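Putative Oleoyl-[acyl-carrier protein] thioesterase (Lactobacillus plantarum, PDB 2OWN) probably hydrolyses the thioester bond of oleoyl-[acyl-carrier protein], releasing the fatty acid from its carrier. Local coordinates at residues T30-T33 and L34-A38. Sequence-based numbering, arbitrary orientation.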
ATOM      1  N   THR B  30       0.933   9.322   1.783  1.00 31.67           N
ATOM      2  CA  THR B  30       2.332   9.184   1.410  1.00 31.84           C
ATOM      3  C   THR B  30       2.486   9.611  -0.057  1.00 33.04           C
ATOM      4  O   THR B  30       1.475   9.745  -0.777  1.00 29.71           O
ATOM      5  CB  THR B  30       2.803   7.722   1.511  1.00 31.57           C
ATOM      6  OG1 THR B  30       2.074   6.926   0.572  1.00 30.29           O
ATOM      7  CG2 THR B  30       2.605   7.160   2.942  1.00 30.20           C
ATOM      8  N   LEU B  31       3.736   9.813  -0.489  1.00 33.07           N
ATOM      9  CA  LEU B  31       4.048  10.116  -1.912  1.00 33.40           C
ATOM     10  C   LEU B  31       3.655   8.952  -2.826  1.00 32.24           C
ATOM     11  O   LEU B  31       3.249   9.192  -3.967  1.00 31.71           O
ATOM     12  CB  LEU B  31       5.535  10.484  -2.154  1.00 34.08           C
ATOM     13  CG  LEU B  31       5.948  11.904  -1.810  1.00 37.69           C
ATOM     14  CD1 LEU B  31       7.474  12.074  -1.806  1.00 34.06           C
ATOM     15  CD2 LEU B  31       5.278  12.881  -2.785  1.00 34.09           C
ATOM     16  N   THR B  32       3.830   7.716  -2.329  1.00 33.06           N
ATOM     17  CA  THR B  32       3.428   6.471  -3.026  1.00 32.15           C
ATOM     18  C   THR B  32       1.925   6.578  -3.351  1.00 31.68           C
ATOM     19  O   THR B  32       1.557   6.447  -4.520  1.00 29.15           O
ATOM     20  CB  THR B  32       3.747   5.221  -2.197  1.00 33.26           C
ATOM     21  OG1 THR B  32       5.134   5.248  -1.832  1.00 33.81           O
ATOM     22  CG2 THR B  32       3.435   3.937  -2.972  1.00 33.03           C
ATOM     23  N   THR B  33       1.113   6.914  -2.336  1.00 29.86           N
ATOM     24  CA  THR B  33      -0.353   7.124  -2.503  1.00 30.84           C
ATOM     25  C   THR B  33      -0.697   8.257  -3.482  1.00 30.58           C
ATOM     26  O   THR B  33      -1.610   8.088  -4.284  1.00 30.63           O
ATOM     27  CB  THR B  33      -1.065   7.391  -1.163  1.00 31.56           C
ATOM     28  OG1 THR B  33      -0.989   6.201  -0.389  1.00 28.25           O
ATOM     29  CG2 THR B  33      -2.578   7.805  -1.337  1.00 30.50           C
ATOM     30  N   LEU B  34       0.040   9.378  -3.398  1.00 32.46           N
ATOM     31  CA  LEU B  34      -0.173  10.563  -4.265  1.00 32.42           C
ATOM     32  C   LEU B  34      -0.031  10.182  -5.741  1.00 32.19           C
ATOM     33  O   LEU B  34      -0.925  10.498  -6.534  1.00 32.23           O
ATOM     34  CB  LEU B  34       0.774  11.720  -3.921  1.00 33.10           C
ATOM     35  CG  LEU B  34       0.472  13.075  -4.575  1.00 34.39           C
ATOM     36  CD1 LEU B  34      -0.837  13.628  -4.031  1.00 35.15           C
ATOM     37  CD2 LEU B  34       1.593  14.057  -4.324  1.00 31.66           C
ATOM     38  N   ILE B  35       1.060   9.481  -6.081  1.00 31.59           N
ATOM     39  CA  ILE B  35       1.289   8.978  -7.466  1.00 31.85           C
ATOM     40  C   ILE B  35       0.267   7.881  -7.811  1.00 31.51           C
ATOM     41  O   ILE B  35      -0.240   7.869  -8.943  1.00 31.82           O
ATOM     42  CB  ILE B  35       2.756   8.494  -7.695  1.00 31.70           C
ATOM     43  CG1 ILE B  35       3.737   9.660  -7.532  1.00 36.68           C
ATOM     44  CG2 ILE B  35       2.950   7.859  -9.071  1.00 32.08           C
ATOM     45  CD1 ILE B  35       3.554  10.836  -8.491  1.00 38.78           C
ATOM     46  N   ASP B  36      -0.014   6.977  -6.857  1.00 30.80           N
ATOM     47  CA  ASP B  36      -1.028   5.898  -7.035  1.00 31.11           C
ATOM     48  C   ASP B  36      -2.406   6.415  -7.509  1.00 29.73           C
ATOM     49  O   ASP B  36      -2.947   5.913  -8.508  1.00 29.49           O
ATOM     50  CB  ASP B  36      -1.233   5.050  -5.751  1.00 30.75           C
ATOM     51  CG  ASP B  36      -0.165   3.981  -5.505  1.00 34.62           C
ATOM     52  OD1 ASP B  36       0.559   3.533  -6.420  1.00 31.30           O
ATOM     53  OD2 ASP B  36      -0.116   3.529  -4.332  1.00 35.53           O
ATOM     54  N   ILE B  37      -2.920   7.432  -6.809  1.00 30.60           N
ATOM     55  CA  ILE B  37      -4.240   8.045  -7.133  1.00 31.49           C
ATOM     56  C   ILE B  37      -4.204   8.911  -8.406  1.00 31.47           C
ATOM     57  O   ILE B  37      -5.220   9.003  -9.085  1.00 30.73           O
ATOM     58  CB  ILE B  37      -4.906   8.774  -5.906  1.00 32.32           C
ATOM     59  CG1 ILE B  37      -4.178  10.070  -5.499  1.00 30.21           C
ATOM     60  CG2 ILE B  37      -5.049   7.770  -4.731  1.00 30.91           C
ATOM     61  CD1 ILE B  37      -4.740  10.727  -4.230  1.00 33.05           C
ATOM     62  N   ALA B  38      -3.063   9.565  -8.696  1.00 31.32           N
ATOM     63  CA  ALA B  38      -2.879  10.362  -9.940  1.00 31.52           C
ATOM     64  C   ALA B  38      -2.958   9.423 -11.158  1.00 30.07           C
ATOM     65  O   ALA B  38      -3.727   9.682 -12.086  1.00 31.01           O
ATOM     66  CB  ALA B  38      -1.559  11.122  -9.939  1.00 30.35           C
TER
HETATM   67  O   HOH W   1      -0.739   3.620  -1.240  1.00 50.95           O
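Asp-36 sits one turn beyond Thr-32, its side chain running back alongside that threonine, both pointing the same way. Its CB rests 3.4 Å from Thr-32 O, which accepts the i to i-4 helix bond from Asp-36 N at 2.9 Å. With CG anti to its own carbonyl carbon (chi1 -80°), the carboxylate leans toward the helix N-terminus. CG lies 3.2 Å from Thr-32 O, an acceptor that the carboxylate crowds without bonding. OD2 passes the methyl CG2 of Thr-32 at 3.8 Å and accepts from a water, which also donates to Thr-33 OG1 at 2.7 Å. OD1 takes a weak hydrogen bond from Asn-180 ND2; a short carboxylate suits the place because its two oxygens serve different partners. With an alanine here the water would probably lose one of its two acceptors, and Asn-180 ND2 its weak bond.

The first turn belongs to helix 31-48, packed against the curved sheet of the N-terminal hotdog domain. Thr-30 is its N-cap: a short side chain ending in a hydroxyl suits the place, because OG1 reaches Thr-33 N, a first-turn N-H, at 3.1 Å, nearly straight at 168°. Thr-33 OG1 donates to Glu-22 O, and the Thr-33 and Ile-37 side chains cross, their CG2 methyls 4.2 Å apart. Toward the sheet, apolar leucines suit burial: CD2 of Leu-31 meets CD2 of Leu-34 at 4.2 Å, and Leu-34 continues onto Ile-70.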